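Local coordinates for protein phosphodiesterase (Salpingoeca rosetta, PDB 7CJ3) that is a rhodopsin-type membrane protein whose transmembrane domain, a bacteriorhodopsin-like bundle of helices, holds a covalently attached retinal, at residues L225-V239 and N257-I271. Sequence-based numbering, arbitrary orientation.
Sequences LRCEIVMSWSIFPLV and NCVADYAAKVGLAMI. With RET (retinal), chain K; OLC ((2R)-2,3-dihydroxypropyl (9Z)-octadec-9-enoate), chain L; OLC ((2R)-2,3-dihydroxypropyl (9Z)-octadec-9-enoate), chain N.
Trp233 and Phe236 meet Ala264 and Ala260 beside the retinal pocket of a microbial-rhodopsin bundle, where helix 219-233 and, after a break at Ser234, helix 235-245 both run antiparallel to the chromophore-bearing helix 250-277. Lys265 carries the retinal, its NZ bonded covalently to C15 and salt-bridged to Asp261 OD1 (2.8 Å), while Asp261 OD2 is hydrogen-bonded to Tyr106 OH. The polyene lies against 225-239: retinal C20 sits over one indole face of Trp233, Ile229 CG2 covers the opposite face, and retinal C12 lies over a face of the Phe236 ring. That ring reaches Ala260 CB through CE1 and CZ, and Asn257 OD1 stands at its edge, 3.4 Å from CD1, with the amide plane only 8° from the ring plane. The CA atoms of Ser232 and Ala264 come within 4.9 Å, consistent with small side chains allowing close approach. Ser232 OG, lying between its backbone N and carbonyl carbon (chi1 55°), turns back onto Glu228 O (2.6 Å), which Ser232 N reaches from the opposite face. Water 1 joins the helices, accepting from Trp233 NE1 and donating to Ala264 O (2.8 Å). Glu228 is a knob among Ala264, Gly267, Leu268 and Ile271; its carboxyl group lies against the carbonyls of Ala263 and Ala264, OE1 3.0 Å from Ala263 O. Beyond it, Leu225 CD2 packs on Leu268 CD2 and Ile271 CG2. Helix 178-207 flanks Ile229 and Trp233, helix 128-149 packs on Leu225 and Leu268, and helix 58-81 covers Tyr262 and Val266, which also touch Phe71 of the second subunit.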
# COMPACT_ATOMS: atom_id res chain seq x y z
N LEU B 225 18.77 -5.06 3.83
CA LEU B 225 18.08 -4.53 5.02
C LEU B 225 18.77 -3.26 5.56
O LEU B 225 18.05 -2.25 5.74
CB LEU B 225 18.01 -5.65 6.07
CG LEU B 225 16.88 -6.66 5.83
CD1 LEU B 225 16.88 -7.76 6.89
CD2 LEU B 225 15.52 -5.97 5.78
N ARG B 226 20.08 -3.29 5.83
CA ARG B 226 20.82 -2.12 6.37
C ARG B 226 20.82 -0.92 5.39
O ARG B 226 20.89 0.24 5.86
CB ARG B 226 22.24 -2.51 6.77
CG ARG B 226 23.12 -3.02 5.64
CD ARG B 226 24.50 -3.37 6.20
NE ARG B 226 25.46 -3.80 5.19
CZ ARG B 226 26.76 -3.99 5.43
NH1 ARG B 226 27.26 -3.79 6.64
NH2 ARG B 226 27.58 -4.38 4.48
N CYS B 227 20.74 -1.19 4.07
CA CYS B 227 20.62 -0.15 3.01
C CYS B 227 19.20 0.42 3.05
O CYS B 227 19.02 1.63 2.95
CB CYS B 227 20.93 -0.71 1.62
SG CYS B 227 22.67 -1.15 1.30
N GLU B 228 18.19 -0.43 3.24
CA GLU B 228 16.77 -0.02 3.25
C GLU B 228 16.54 1.00 4.37
O GLU B 228 15.89 2.04 4.09
CB GLU B 228 15.88 -1.24 3.42
CG GLU B 228 14.43 -0.99 3.06
CD GLU B 228 13.53 -0.42 4.14
OE1 GLU B 228 12.51 0.16 3.72
OE2 GLU B 228 13.80 -0.55 5.37
N ILE B 229 17.05 0.71 5.59
CA ILE B 229 16.84 1.48 6.84
C ILE B 229 17.48 2.87 6.68
O ILE B 229 16.82 3.89 6.98
CB ILE B 229 17.39 0.66 8.03
CG1 ILE B 229 16.49 -0.56 8.29
CG2 ILE B 229 17.54 1.50 9.30
CD1 ILE B 229 17.13 -1.66 9.08
N VAL B 230 18.69 2.90 6.13
CA VAL B 230 19.46 4.15 5.89
C VAL B 230 18.72 5.01 4.85
O VAL B 230 18.55 6.23 5.09
CB VAL B 230 20.91 3.82 5.46
CG1 VAL B 230 21.66 5.06 4.97
CG2 VAL B 230 21.67 3.15 6.60
N MET B 231 18.26 4.42 3.75
CA MET B 231 17.60 5.22 2.70
C MET B 231 16.30 5.78 3.27
O MET B 231 16.17 7.02 3.30
CB MET B 231 17.37 4.38 1.44
CG MET B 231 16.34 4.87 0.45
SD MET B 231 17.00 6.00 -0.82
CE MET B 231 15.67 7.19 -1.01
N SER B 232 15.43 4.91 3.79
CA SER B 232 14.05 5.25 4.24
C SER B 232 14.05 6.15 5.48
O SER B 232 13.38 7.17 5.44
CB SER B 232 13.25 4.00 4.48
OG SER B 232 13.89 3.13 5.39
N TRP B 233 14.78 5.80 6.54
CA TRP B 233 14.70 6.48 7.86
C TRP B 233 15.27 7.89 7.75
O TRP B 233 14.91 8.75 8.58
CB TRP B 233 15.47 5.72 8.94
CG TRP B 233 14.86 4.44 9.42
CD1 TRP B 233 14.16 3.52 8.70
CD2 TRP B 233 14.98 3.91 10.75
NE1 TRP B 233 13.81 2.45 9.50
CE2 TRP B 233 14.30 2.67 10.76
CE3 TRP B 233 15.61 4.36 11.91
CZ2 TRP B 233 14.24 1.88 11.90
CZ3 TRP B 233 15.54 3.58 13.04
CH2 TRP B 233 14.86 2.36 13.03
N SER B 234 16.17 8.12 6.79
CA SER B 234 16.88 9.42 6.65
C SER B 234 15.91 10.48 6.15
O SER B 234 16.24 11.65 6.23
CB SER B 234 18.05 9.28 5.76
OG SER B 234 19.12 8.66 6.47
N ILE B 235 14.74 10.09 5.68
CA ILE B 235 13.80 11.07 5.06
C ILE B 235 13.19 11.92 6.16
O ILE B 235 12.99 13.11 5.92
CB ILE B 235 12.80 10.34 4.15
CG1 ILE B 235 13.54 9.83 2.92
CG2 ILE B 235 11.64 11.24 3.77
CD1 ILE B 235 12.95 8.58 2.37
N PHE B 236 12.97 11.37 7.34
CA PHE B 236 12.28 12.10 8.45
C PHE B 236 13.11 13.31 8.88
O PHE B 236 12.63 14.43 8.79
CB PHE B 236 11.92 11.15 9.58
CG PHE B 236 11.15 9.96 9.08
CD1 PHE B 236 9.84 10.11 8.62
CD2 PHE B 236 11.74 8.71 9.01
CE1 PHE B 236 9.14 9.03 8.15
CE2 PHE B 236 11.03 7.64 8.51
CZ PHE B 236 9.73 7.79 8.09
N PRO B 237 14.39 13.14 9.30
CA PRO B 237 15.22 14.27 9.68
C PRO B 237 15.31 15.29 8.55
O PRO B 237 15.31 16.47 8.84
CB PRO B 237 16.60 13.67 9.99
CG PRO B 237 16.57 12.26 9.44
CD PRO B 237 15.11 11.86 9.41
N LEU B 238 15.34 14.83 7.29
CA LEU B 238 15.42 15.72 6.10
C LEU B 238 14.12 16.53 6.00
O LEU B 238 14.21 17.74 5.88
CB LEU B 238 15.67 14.89 4.84
CG LEU B 238 15.98 15.69 3.56
CD1 LEU B 238 16.98 16.82 3.80
CD2 LEU B 238 16.53 14.79 2.47
N VAL B 239 12.95 15.90 6.11
CA VAL B 239 11.66 16.64 6.04
C VAL B 239 11.62 17.71 7.14
O VAL B 239 11.26 18.86 6.84
CB VAL B 239 10.45 15.70 6.16
CG1 VAL B 239 9.16 16.51 6.22
CG2 VAL B 239 10.44 14.73 5.00
N ASN B 257 6.36 12.45 4.75
CA ASN B 257 6.44 11.68 6.01
C ASN B 257 5.65 10.37 5.86
O ASN B 257 6.21 9.30 6.19
CB ASN B 257 5.95 12.49 7.19
CG ASN B 257 7.01 13.41 7.74
OD1 ASN B 257 8.17 13.01 7.92
ND2 ASN B 257 6.62 14.63 8.07
N CYS B 258 4.42 10.47 5.35
CA CYS B 258 3.48 9.34 5.11
C CYS B 258 4.12 8.29 4.20
O CYS B 258 4.10 7.09 4.59
CB CYS B 258 2.18 9.82 4.48
SG CYS B 258 1.26 10.93 5.58
N VAL B 259 4.69 8.74 3.08
CA VAL B 259 5.38 7.88 2.07
C VAL B 259 6.60 7.21 2.72
O VAL B 259 6.78 6.00 2.53
CB VAL B 259 5.74 8.67 0.80
CG1 VAL B 259 6.40 7.78 -0.26
CG2 VAL B 259 4.53 9.38 0.20
N ALA B 260 7.42 7.98 3.45
CA ALA B 260 8.61 7.52 4.22
C ALA B 260 8.21 6.48 5.26
O ALA B 260 8.83 5.37 5.30
CB ALA B 260 9.24 8.70 4.91
N ASP B 261 7.23 6.82 6.10
CA ASP B 261 6.79 5.91 7.18
C ASP B 261 6.46 4.54 6.56
O ASP B 261 7.06 3.54 6.98
CB ASP B 261 5.58 6.47 7.93
CG ASP B 261 5.45 5.91 9.33
OD1 ASP B 261 6.14 4.92 9.65
OD2 ASP B 261 4.68 6.48 10.12
N TYR B 262 5.57 4.54 5.57
CA TYR B 262 5.11 3.35 4.84
C TYR B 262 6.32 2.62 4.25
O TYR B 262 6.47 1.40 4.50
CB TYR B 262 4.09 3.71 3.77
CG TYR B 262 3.60 2.49 3.04
CD1 TYR B 262 2.78 1.57 3.67
CD2 TYR B 262 3.99 2.22 1.74
CE1 TYR B 262 2.35 0.42 3.01
CE2 TYR B 262 3.55 1.09 1.07
CZ TYR B 262 2.74 0.18 1.71
OH TYR B 262 2.33 -0.94 1.07
N ALA B 263 7.15 3.35 3.49
CA ALA B 263 8.34 2.83 2.80
C ALA B 263 9.23 2.13 3.83
O ALA B 263 9.57 0.96 3.60
CB ALA B 263 9.08 3.95 2.12
N ALA B 264 9.58 2.81 4.93
CA ALA B 264 10.51 2.28 5.95
C ALA B 264 10.05 0.90 6.41
O ALA B 264 10.92 -0.01 6.51
CB ALA B 264 10.60 3.22 7.13
N LYS B 265 8.75 0.74 6.65
CA LYS B 265 8.17 -0.49 7.25
C LYS B 265 7.96 -1.56 6.18
O LYS B 265 8.45 -2.68 6.39
CB LYS B 265 6.92 -0.13 8.05
CG LYS B 265 7.25 0.89 9.13
CD LYS B 265 6.22 1.00 10.21
CE LYS B 265 6.74 1.57 11.51
NZ LYS B 265 7.11 2.99 11.37
N VAL B 266 7.28 -1.29 5.07
CA VAL B 266 6.91 -2.39 4.12
C VAL B 266 8.15 -2.84 3.36
O VAL B 266 8.17 -3.99 2.85
CB VAL B 266 5.80 -1.98 3.16
CG1 VAL B 266 4.54 -1.57 3.92
CG2 VAL B 266 6.29 -0.89 2.21
N GLY B 267 9.14 -1.95 3.27
CA GLY B 267 10.48 -2.28 2.75
C GLY B 267 11.04 -3.51 3.43
O GLY B 267 11.63 -4.32 2.71
N LEU B 268 10.88 -3.65 4.75
CA LEU B 268 11.44 -4.77 5.57
C LEU B 268 10.68 -6.06 5.25
O LEU B 268 11.34 -7.12 5.17
CB LEU B 268 11.33 -4.48 7.07
CG LEU B 268 12.21 -3.38 7.65
CD1 LEU B 268 12.18 -3.44 9.18
CD2 LEU B 268 13.65 -3.49 7.17
N ALA B 269 9.36 -5.97 5.08
CA ALA B 269 8.45 -7.10 4.79
C ALA B 269 8.63 -7.56 3.35
O ALA B 269 8.40 -8.73 3.12
CB ALA B 269 7.02 -6.72 5.04
N MET B 270 8.98 -6.67 2.43
CA MET B 270 9.27 -7.05 1.01
C MET B 270 10.56 -7.88 0.97
O MET B 270 10.59 -8.87 0.21
CB MET B 270 9.38 -5.82 0.11
CG MET B 270 8.04 -5.27 -0.36
SD MET B 270 8.11 -3.58 -1.08
CE MET B 270 9.55 -3.60 -2.16
N ILE B 271 11.58 -7.52 1.74
CA ILE B 271 12.94 -8.15 1.68
C ILE B 271 12.89 -9.55 2.33
O ILE B 271 13.58 -10.47 1.84
CB ILE B 271 14.02 -7.22 2.31
CG1 ILE B 271 14.40 -6.08 1.36
CG2 ILE B 271 15.26 -8.00 2.75
CD1 ILE B 271 15.05 -4.88 2.03
C1 RET K . 13.37 13.38 13.95
C2 RET K . 13.78 14.64 14.71
C3 RET K . 14.92 15.35 14.13
C4 RET K . 16.13 14.45 14.00
C5 RET K . 15.82 13.01 13.66
C6 RET K . 14.56 12.53 13.51
C7 RET K . 14.38 11.18 12.96
C8 RET K . 13.22 10.43 12.84
C9 RET K . 13.09 9.04 12.53
C10 RET K . 11.84 8.38 12.49
C11 RET K . 11.55 7.09 12.02
C12 RET K . 10.32 6.46 11.86
C13 RET K . 10.08 5.14 11.43
C14 RET K . 8.79 4.63 11.42
C15 RET K . 8.44 3.22 11.52
C16 RET K . 12.48 12.60 14.94
C17 RET K . 12.52 13.81 12.74
C18 RET K . 17.08 12.19 13.52
C19 RET K . 14.29 8.21 12.20
C20 RET K . 11.25 4.33 10.97
C18 OLC L . 2.13 3.75 -0.14
C10 OLC L . 0.99 11.24 0.16
C9 OLC L . 1.42 11.56 -1.07
C17 OLC L . 1.48 4.52 1.00
C11 OLC L . -0.12 10.25 0.46
C8 OLC L . 0.80 10.88 -2.26
C24 OLC L . -3.96 21.54 -4.35
C16 OLC L . 0.17 5.02 0.51
C12 OLC L . 0.46 9.35 1.48
C7 OLC L . 1.54 11.24 -3.51
C15 OLC L . 0.43 6.14 -0.50
C13 OLC L . 0.11 7.92 1.24
C6 OLC L . 1.54 12.75 -3.70
C14 OLC L . 0.96 7.45 0.09
C5 OLC L . 0.20 13.43 -3.83
C4 OLC L . 0.20 14.60 -2.89
C3 OLC L . -1.03 15.46 -3.14
C2 OLC L . -0.98 16.21 -4.45
C21 OLC L . -2.23 19.89 -4.80
C1 OLC L . -1.23 17.66 -4.15
C22 OLC L . -3.67 20.02 -4.33
O19 OLC L . -0.80 18.11 -3.09
O25 OLC L . -5.02 21.92 -3.45
O23 OLC L . -4.57 19.19 -5.15
O20 OLC L . -1.98 18.51 -5.09
C18 OLC N . 21.42 12.30 6.69
C10 OLC N . 26.52 3.58 7.07
C9 OLC N . 27.63 2.93 6.66
C17 OLC N . 22.66 11.42 6.55
C11 OLC N . 26.48 4.89 7.80
C8 OLC N . 29.05 3.35 6.85
C24 OLC N . 32.92 -6.05 6.92
C16 OLC N . 22.62 10.05 7.25
C12 OLC N . 25.19 5.63 7.50
C7 OLC N . 29.98 2.14 6.78
C15 OLC N . 24.02 9.43 7.44
C13 OLC N . 25.38 7.18 7.53
C6 OLC N . 31.22 2.30 7.67
C14 OLC N . 24.01 7.90 7.31
C5 OLC N . 31.05 2.01 9.19
C4 OLC N . 30.86 0.53 9.66
C3 OLC N . 31.25 -0.58 8.65
C2 OLC N . 30.67 -1.99 8.93
C21 OLC N . 30.59 -5.10 6.40
C1 OLC N . 30.60 -2.81 7.62
C22 OLC N . 31.67 -6.16 6.04
O19 OLC N . 30.39 -2.24 6.54
O25 OLC N . 33.68 -7.23 6.76
O23 OLC N . 31.16 -7.51 6.10
O20 OLC N . 30.82 -4.28 7.57
O HOH W 1 13.18 -0.06 8.18